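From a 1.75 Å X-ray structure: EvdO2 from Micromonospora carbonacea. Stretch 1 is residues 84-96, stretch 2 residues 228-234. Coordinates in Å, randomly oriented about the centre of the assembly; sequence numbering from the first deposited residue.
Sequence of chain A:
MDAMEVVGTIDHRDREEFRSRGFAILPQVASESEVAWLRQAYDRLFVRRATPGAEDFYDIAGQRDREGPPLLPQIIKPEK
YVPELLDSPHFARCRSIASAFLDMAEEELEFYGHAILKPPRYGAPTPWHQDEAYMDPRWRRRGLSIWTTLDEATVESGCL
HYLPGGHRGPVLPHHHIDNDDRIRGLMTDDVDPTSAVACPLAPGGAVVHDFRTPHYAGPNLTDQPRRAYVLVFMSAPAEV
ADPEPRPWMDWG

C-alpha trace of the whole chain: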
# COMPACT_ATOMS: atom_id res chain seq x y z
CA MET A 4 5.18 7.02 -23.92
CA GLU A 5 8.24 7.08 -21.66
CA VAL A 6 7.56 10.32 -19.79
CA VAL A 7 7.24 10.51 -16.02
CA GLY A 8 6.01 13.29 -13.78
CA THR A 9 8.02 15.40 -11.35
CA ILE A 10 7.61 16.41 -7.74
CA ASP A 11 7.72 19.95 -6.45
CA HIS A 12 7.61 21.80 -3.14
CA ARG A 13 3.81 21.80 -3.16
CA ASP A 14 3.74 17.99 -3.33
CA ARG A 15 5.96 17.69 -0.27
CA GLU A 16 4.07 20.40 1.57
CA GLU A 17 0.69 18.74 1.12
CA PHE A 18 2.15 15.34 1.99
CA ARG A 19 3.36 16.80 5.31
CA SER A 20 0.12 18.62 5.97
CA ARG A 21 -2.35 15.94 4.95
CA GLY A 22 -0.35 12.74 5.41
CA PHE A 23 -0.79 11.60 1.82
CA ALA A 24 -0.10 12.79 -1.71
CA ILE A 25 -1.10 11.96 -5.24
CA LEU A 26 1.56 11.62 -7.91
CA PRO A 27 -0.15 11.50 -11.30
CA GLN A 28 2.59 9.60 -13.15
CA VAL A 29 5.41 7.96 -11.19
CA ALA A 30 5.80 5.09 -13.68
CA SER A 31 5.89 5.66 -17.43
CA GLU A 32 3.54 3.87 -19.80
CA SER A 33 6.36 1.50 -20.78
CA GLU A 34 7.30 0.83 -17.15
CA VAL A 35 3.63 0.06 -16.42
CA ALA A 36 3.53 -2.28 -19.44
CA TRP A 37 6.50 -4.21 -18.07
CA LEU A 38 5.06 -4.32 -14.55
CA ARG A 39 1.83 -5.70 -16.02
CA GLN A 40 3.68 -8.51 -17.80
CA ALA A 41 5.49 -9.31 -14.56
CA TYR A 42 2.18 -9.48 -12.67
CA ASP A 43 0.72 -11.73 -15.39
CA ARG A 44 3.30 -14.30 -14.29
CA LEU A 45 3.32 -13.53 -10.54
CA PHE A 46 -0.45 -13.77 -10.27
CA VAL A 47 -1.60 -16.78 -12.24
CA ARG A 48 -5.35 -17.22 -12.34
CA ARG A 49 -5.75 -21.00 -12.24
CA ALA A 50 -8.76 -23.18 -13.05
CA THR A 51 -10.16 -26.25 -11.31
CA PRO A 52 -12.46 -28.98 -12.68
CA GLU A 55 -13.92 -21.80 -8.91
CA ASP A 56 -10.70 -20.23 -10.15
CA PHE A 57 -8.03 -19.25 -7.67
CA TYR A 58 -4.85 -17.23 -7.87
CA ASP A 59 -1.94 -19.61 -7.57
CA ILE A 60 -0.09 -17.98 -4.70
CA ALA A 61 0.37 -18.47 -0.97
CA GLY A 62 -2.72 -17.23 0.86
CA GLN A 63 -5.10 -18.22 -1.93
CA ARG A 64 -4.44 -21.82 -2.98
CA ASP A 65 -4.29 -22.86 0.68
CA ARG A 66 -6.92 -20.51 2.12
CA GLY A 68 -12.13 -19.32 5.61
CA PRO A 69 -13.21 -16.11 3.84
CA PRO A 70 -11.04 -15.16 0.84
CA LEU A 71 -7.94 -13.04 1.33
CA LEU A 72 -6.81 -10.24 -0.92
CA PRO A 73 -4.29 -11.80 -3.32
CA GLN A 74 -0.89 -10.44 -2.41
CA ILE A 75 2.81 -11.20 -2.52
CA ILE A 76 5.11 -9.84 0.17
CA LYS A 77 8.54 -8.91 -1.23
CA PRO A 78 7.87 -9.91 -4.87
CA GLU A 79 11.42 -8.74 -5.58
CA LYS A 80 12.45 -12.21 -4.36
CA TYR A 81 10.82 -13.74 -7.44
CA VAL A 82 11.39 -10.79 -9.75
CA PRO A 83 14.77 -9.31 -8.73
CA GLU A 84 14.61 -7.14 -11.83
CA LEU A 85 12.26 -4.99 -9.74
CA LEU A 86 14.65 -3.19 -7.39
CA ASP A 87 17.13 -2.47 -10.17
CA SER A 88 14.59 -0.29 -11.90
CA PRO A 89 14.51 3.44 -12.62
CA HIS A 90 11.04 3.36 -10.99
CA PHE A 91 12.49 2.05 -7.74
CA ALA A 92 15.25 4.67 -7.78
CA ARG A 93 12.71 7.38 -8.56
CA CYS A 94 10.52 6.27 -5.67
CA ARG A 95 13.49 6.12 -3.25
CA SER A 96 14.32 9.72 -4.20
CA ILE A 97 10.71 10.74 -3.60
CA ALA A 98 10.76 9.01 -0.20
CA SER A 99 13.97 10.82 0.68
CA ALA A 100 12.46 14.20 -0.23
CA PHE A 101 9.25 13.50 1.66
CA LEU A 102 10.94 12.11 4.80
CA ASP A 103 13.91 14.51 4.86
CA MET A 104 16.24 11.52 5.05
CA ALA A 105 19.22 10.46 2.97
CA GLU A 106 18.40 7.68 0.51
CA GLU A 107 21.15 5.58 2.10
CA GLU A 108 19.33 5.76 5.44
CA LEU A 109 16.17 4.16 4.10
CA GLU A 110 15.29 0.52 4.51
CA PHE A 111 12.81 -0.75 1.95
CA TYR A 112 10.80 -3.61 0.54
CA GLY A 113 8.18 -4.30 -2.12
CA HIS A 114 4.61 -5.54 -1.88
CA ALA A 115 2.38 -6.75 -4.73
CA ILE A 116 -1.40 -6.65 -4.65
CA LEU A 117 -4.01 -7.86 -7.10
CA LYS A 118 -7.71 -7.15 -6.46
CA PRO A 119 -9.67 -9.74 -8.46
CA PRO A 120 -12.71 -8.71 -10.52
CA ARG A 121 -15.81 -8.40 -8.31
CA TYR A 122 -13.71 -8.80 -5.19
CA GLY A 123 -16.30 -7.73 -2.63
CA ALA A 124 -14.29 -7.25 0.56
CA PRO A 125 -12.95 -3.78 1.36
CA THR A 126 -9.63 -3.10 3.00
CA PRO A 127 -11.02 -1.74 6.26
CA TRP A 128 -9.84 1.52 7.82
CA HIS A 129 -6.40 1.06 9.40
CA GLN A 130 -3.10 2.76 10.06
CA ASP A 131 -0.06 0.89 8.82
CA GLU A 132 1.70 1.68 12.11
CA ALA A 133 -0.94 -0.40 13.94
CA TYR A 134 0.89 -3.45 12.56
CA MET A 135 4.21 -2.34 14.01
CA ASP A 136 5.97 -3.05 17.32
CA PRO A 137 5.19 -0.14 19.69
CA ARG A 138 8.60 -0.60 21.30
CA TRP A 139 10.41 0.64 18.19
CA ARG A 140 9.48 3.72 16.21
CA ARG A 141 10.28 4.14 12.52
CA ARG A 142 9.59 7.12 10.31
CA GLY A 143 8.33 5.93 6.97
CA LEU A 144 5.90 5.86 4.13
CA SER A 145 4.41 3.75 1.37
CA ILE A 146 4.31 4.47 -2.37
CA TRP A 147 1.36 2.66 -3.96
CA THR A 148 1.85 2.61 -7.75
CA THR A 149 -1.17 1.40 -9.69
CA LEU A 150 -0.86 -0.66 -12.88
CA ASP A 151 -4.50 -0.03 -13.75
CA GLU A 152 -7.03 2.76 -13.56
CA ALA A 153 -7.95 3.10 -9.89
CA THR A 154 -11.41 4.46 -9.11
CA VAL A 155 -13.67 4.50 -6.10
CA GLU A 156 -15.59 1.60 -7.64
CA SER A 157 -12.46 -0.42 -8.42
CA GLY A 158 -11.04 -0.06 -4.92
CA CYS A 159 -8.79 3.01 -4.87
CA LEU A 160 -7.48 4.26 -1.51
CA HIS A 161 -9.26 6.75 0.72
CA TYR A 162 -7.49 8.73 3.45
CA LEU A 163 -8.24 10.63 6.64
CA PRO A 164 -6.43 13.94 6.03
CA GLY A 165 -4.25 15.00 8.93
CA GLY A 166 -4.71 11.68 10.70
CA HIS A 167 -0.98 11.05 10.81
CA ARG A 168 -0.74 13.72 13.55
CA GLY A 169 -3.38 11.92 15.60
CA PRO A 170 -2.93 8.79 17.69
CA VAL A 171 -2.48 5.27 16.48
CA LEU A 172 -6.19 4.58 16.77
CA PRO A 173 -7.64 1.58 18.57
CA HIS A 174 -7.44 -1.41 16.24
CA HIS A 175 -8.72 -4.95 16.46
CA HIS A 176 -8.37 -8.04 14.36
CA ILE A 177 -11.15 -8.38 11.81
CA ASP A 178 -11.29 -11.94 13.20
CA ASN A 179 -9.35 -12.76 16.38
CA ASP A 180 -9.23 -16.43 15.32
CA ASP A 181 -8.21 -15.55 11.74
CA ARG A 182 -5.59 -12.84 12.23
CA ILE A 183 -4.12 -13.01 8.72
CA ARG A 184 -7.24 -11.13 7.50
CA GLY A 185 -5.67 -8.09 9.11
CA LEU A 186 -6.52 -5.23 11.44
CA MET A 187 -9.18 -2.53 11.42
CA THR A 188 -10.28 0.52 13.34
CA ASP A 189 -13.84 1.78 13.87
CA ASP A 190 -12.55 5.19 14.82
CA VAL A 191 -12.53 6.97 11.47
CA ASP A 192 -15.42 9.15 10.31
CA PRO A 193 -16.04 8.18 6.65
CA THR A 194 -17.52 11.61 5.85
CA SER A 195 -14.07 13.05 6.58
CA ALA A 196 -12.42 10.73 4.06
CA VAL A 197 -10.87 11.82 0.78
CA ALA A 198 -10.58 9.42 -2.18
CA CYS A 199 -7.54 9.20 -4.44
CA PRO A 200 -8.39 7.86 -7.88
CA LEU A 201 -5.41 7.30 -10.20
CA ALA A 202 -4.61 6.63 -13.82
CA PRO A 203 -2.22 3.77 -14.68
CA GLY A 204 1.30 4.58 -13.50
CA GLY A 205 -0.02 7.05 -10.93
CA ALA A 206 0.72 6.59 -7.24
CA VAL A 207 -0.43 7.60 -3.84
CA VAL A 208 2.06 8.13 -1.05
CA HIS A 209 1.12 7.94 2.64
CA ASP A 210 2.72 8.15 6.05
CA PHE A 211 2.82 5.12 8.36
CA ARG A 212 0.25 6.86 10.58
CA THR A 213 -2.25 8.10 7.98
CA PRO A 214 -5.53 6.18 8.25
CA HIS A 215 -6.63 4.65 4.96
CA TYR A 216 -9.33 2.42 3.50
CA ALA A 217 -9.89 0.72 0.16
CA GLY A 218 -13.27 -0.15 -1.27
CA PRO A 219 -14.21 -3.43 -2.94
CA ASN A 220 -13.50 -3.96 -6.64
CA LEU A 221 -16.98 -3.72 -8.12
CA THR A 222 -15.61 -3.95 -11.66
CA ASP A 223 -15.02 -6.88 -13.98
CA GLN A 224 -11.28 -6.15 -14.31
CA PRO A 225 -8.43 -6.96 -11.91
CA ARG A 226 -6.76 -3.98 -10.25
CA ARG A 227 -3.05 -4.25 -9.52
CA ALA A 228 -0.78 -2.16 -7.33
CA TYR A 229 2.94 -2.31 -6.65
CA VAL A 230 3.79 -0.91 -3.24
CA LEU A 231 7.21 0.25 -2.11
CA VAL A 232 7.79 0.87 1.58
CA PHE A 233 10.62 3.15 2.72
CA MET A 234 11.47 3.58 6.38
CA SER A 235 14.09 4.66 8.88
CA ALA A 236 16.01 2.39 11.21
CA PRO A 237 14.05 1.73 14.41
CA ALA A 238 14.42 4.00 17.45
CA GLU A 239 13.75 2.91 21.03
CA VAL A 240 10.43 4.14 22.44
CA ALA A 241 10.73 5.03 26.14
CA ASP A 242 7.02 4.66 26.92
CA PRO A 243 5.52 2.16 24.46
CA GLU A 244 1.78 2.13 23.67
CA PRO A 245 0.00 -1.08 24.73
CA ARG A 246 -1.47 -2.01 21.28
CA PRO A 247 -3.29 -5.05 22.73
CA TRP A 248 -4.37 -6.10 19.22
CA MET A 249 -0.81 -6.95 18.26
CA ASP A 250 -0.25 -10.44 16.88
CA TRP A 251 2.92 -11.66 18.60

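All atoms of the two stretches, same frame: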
# COMPACT_ATOMS: atom_id res chain seq x y z
N GLU A 84 14.47 -8.22 -10.86
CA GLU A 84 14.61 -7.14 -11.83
C GLU A 84 13.91 -5.89 -11.31
O GLU A 84 14.12 -4.79 -11.82
CB GLU A 84 14.02 -7.57 -13.18
N LEU A 85 13.08 -6.07 -10.28
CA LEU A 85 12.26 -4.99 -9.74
C LEU A 85 13.06 -3.87 -9.08
O LEU A 85 12.87 -2.70 -9.41
CB LEU A 85 11.26 -5.56 -8.72
CG LEU A 85 9.99 -6.22 -9.27
CD1 LEU A 85 9.18 -6.85 -8.15
CD2 LEU A 85 9.15 -5.21 -10.03
N LEU A 86 13.95 -4.21 -8.16
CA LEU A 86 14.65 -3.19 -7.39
C LEU A 86 15.89 -2.64 -8.10
O LEU A 86 16.64 -1.84 -7.55
CB LEU A 86 15.04 -3.73 -6.01
CG LEU A 86 13.91 -4.17 -5.06
CD1 LEU A 86 14.42 -4.30 -3.63
CD2 LEU A 86 12.72 -3.23 -5.12
N ASP A 87 16.11 -3.07 -9.34
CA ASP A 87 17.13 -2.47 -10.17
C ASP A 87 16.59 -1.21 -10.82
O ASP A 87 17.34 -0.30 -11.17
N SER A 88 15.27 -1.16 -10.94
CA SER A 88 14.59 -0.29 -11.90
C SER A 88 14.73 1.21 -11.68
O SER A 88 14.93 1.67 -10.56
CB SER A 88 13.10 -0.63 -11.91
OG SER A 88 12.48 -0.19 -10.71
N PRO A 89 14.61 1.99 -12.77
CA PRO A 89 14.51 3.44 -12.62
C PRO A 89 13.30 3.84 -11.77
O PRO A 89 13.36 4.89 -11.12
CB PRO A 89 14.35 3.93 -14.06
CG PRO A 89 15.06 2.89 -14.88
CD PRO A 89 14.76 1.58 -14.18
N HIS A 90 12.23 3.04 -11.78
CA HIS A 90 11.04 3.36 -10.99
C HIS A 90 11.36 3.22 -9.50
O HIS A 90 10.96 4.06 -8.70
CB HIS A 90 9.86 2.45 -11.36
CG HIS A 90 8.70 2.54 -10.40
ND1 HIS A 90 8.54 1.66 -9.36
CD2 HIS A 90 7.67 3.41 -10.32
CE1 HIS A 90 7.45 1.97 -8.68
NE2 HIS A 90 6.90 3.04 -9.24
N PHE A 91 12.10 2.18 -9.14
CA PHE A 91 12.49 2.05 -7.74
C PHE A 91 13.33 3.25 -7.31
O PHE A 91 13.08 3.85 -6.26
CB PHE A 91 13.28 0.77 -7.49
CG PHE A 91 13.91 0.72 -6.12
CD1 PHE A 91 13.18 0.29 -5.02
CD2 PHE A 91 15.23 1.13 -5.92
CE1 PHE A 91 13.75 0.26 -3.76
CE2 PHE A 91 15.80 1.10 -4.67
CZ PHE A 91 15.06 0.66 -3.59
N ALA A 92 14.32 3.60 -8.12
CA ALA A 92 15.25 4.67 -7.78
C ALA A 92 14.51 5.98 -7.64
O ALA A 92 14.81 6.79 -6.76
CB ALA A 92 16.34 4.78 -8.84
N ARG A 93 13.53 6.18 -8.53
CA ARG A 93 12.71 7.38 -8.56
C ARG A 93 11.89 7.46 -7.28
O ARG A 93 11.78 8.52 -6.65
CB ARG A 93 11.80 7.33 -9.80
CG ARG A 93 11.05 8.59 -10.16
CD ARG A 93 10.25 8.39 -11.46
NE ARG A 93 11.09 7.85 -12.55
CZ ARG A 93 10.83 6.73 -13.22
NH1 ARG A 93 9.75 6.01 -12.95
NH2 ARG A 93 11.67 6.33 -14.18
N CYS A 94 11.32 6.33 -6.89
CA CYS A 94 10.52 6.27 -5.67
C CYS A 94 11.38 6.49 -4.41
O CYS A 94 10.93 7.13 -3.46
CB CYS A 94 9.78 4.94 -5.58
SG CYS A 94 8.38 4.83 -6.74
N ARG A 95 12.60 5.95 -4.41
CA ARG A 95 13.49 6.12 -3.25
C ARG A 95 13.83 7.61 -3.09
O ARG A 95 13.88 8.14 -1.97
CB ARG A 95 14.76 5.28 -3.40
CG ARG A 95 15.68 5.26 -2.17
CD ARG A 95 16.91 4.39 -2.41
NE ARG A 95 17.61 4.81 -3.62
CZ ARG A 95 18.49 4.07 -4.30
NH1 ARG A 95 18.79 2.85 -3.89
NH2 ARG A 95 19.05 4.56 -5.40
N SER A 96 14.04 8.28 -4.21
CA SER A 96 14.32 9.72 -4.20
C SER A 96 13.12 10.51 -3.69
O SER A 96 13.29 11.48 -2.95
CB SER A 96 14.71 10.20 -5.59
OG SER A 96 15.88 9.53 -6.02
N ALA A 228 -1.60 -3.22 -7.88
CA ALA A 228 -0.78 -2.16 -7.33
C ALA A 228 0.57 -2.74 -6.94
O ALA A 228 0.66 -3.90 -6.54
CB ALA A 228 -1.45 -1.51 -6.11
N TYR A 229 1.61 -1.94 -7.09
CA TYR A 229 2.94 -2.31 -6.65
C TYR A 229 3.33 -1.30 -5.58
O TYR A 229 3.35 -0.09 -5.84
CB TYR A 229 3.94 -2.30 -7.80
CG TYR A 229 5.37 -2.57 -7.40
CD1 TYR A 229 5.73 -3.77 -6.81
CD2 TYR A 229 6.36 -1.63 -7.63
CE1 TYR A 229 7.04 -4.03 -6.45
CE2 TYR A 229 7.68 -1.88 -7.27
CZ TYR A 229 8.01 -3.08 -6.69
OH TYR A 229 9.31 -3.33 -6.33
N VAL A 230 3.59 -1.79 -4.38
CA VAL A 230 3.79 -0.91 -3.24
C VAL A 230 5.25 -0.97 -2.82
O VAL A 230 5.81 -2.06 -2.65
CB VAL A 230 2.89 -1.30 -2.04
CG1 VAL A 230 3.08 -0.32 -0.91
CG2 VAL A 230 1.42 -1.34 -2.46
N LEU A 231 5.87 0.19 -2.67
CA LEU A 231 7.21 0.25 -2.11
C LEU A 231 7.14 0.95 -0.77
O LEU A 231 6.52 2.00 -0.64
CB LEU A 231 8.16 1.00 -3.05
CG LEU A 231 8.58 0.20 -4.28
CD1 LEU A 231 9.21 1.14 -5.31
CD2 LEU A 231 9.57 -0.90 -3.85
N VAL A 232 7.73 0.32 0.24
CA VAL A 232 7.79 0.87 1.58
C VAL A 232 9.20 1.35 1.88
O VAL A 232 10.15 0.63 1.62
CB VAL A 232 7.35 -0.17 2.60
CG1 VAL A 232 7.57 0.35 4.01
CG2 VAL A 232 5.90 -0.55 2.34
N PHE A 233 9.33 2.58 2.36
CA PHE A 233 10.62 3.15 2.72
C PHE A 233 10.54 3.60 4.17
O PHE A 233 9.57 4.26 4.56
CB PHE A 233 10.98 4.34 1.81
CG PHE A 233 11.23 3.95 0.38
CD1 PHE A 233 10.22 4.04 -0.58
CD2 PHE A 233 12.48 3.49 -0.01
CE1 PHE A 233 10.47 3.67 -1.89
CE2 PHE A 233 12.73 3.13 -1.32
CZ PHE A 233 11.71 3.22 -2.27
N MET A 234 11.56 3.28 4.96
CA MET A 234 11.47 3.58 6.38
C MET A 234 12.84 3.78 7.00
O MET A 234 13.84 3.30 6.48
CB MET A 234 10.75 2.45 7.09
CG MET A 234 11.51 1.16 7.05
SD MET A 234 10.43 -0.21 7.47
CE MET A 234 11.54 -1.59 7.25

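How do the two backbones meet? Residues 228-234 form an extended strand, while a turn through Leu-85 leads into a helix beginning at Pro-89. Helix and strand run in broadly the same direction, at 41°, and their axes come within 9.6 Å, a spacing that leaves room for side chains between them. No hydrogen bond crosses the gap, so packing holds the stretches together, burying 409 Å² in all.

What fixes the turn before the helix? Ser-88, at the N-cap of the helix: its OG accepts from Phe-91 N at 2.9 Å and donates to Leu-85 O, also at 2.9 Å. A small hydroxyl side chain can do both, tying the helix start to the turn that carries Leu-85 and Leu-86.

Which strand residues face the helix? Strand alternation sends Tyr-229, Leu-231 and Phe-233 toward it, whereas Val-230 points away. Leu-231 sits in the middle: its CD1 lies 3.9 Å from Cys-94 CB and 3.9 Å from His-90 CE1, and its CD2 is 4.0 Å from Phe-91 CD1, at the edge of that ring. Its branched end suits this place: CD2 also comes within 4.1 Å of Leu-86 CD2, and both methyls lie close to Phe-91.

How are the ends of the contact filled? Long, flat side chains span the gap. In its t rotamer, Tyr-229 reaches toward the turn, bringing OH to 3.6 Å from Leu-86 CD2 and 3.8 Å from Leu-85 CB, while His-90 CE1 lies at the edge of the tyrosine ring, 3.9 Å from Tyr-229 CD2. Farther along, the Phe-233 ring reaches the helix backbone, with CZ 3.5 Å from Arg-95 CA. Cys-94 also packs against this ring, its CB 4.0 Å from Phe-233 CE1. Phe-91 meets Phe-233 obliquely, centroids 5.7 Å apart. Arg-95 packs its aliphatic CB 3.6 Å from Phe-233 CE2, and the end of its side chain leads away from the strand.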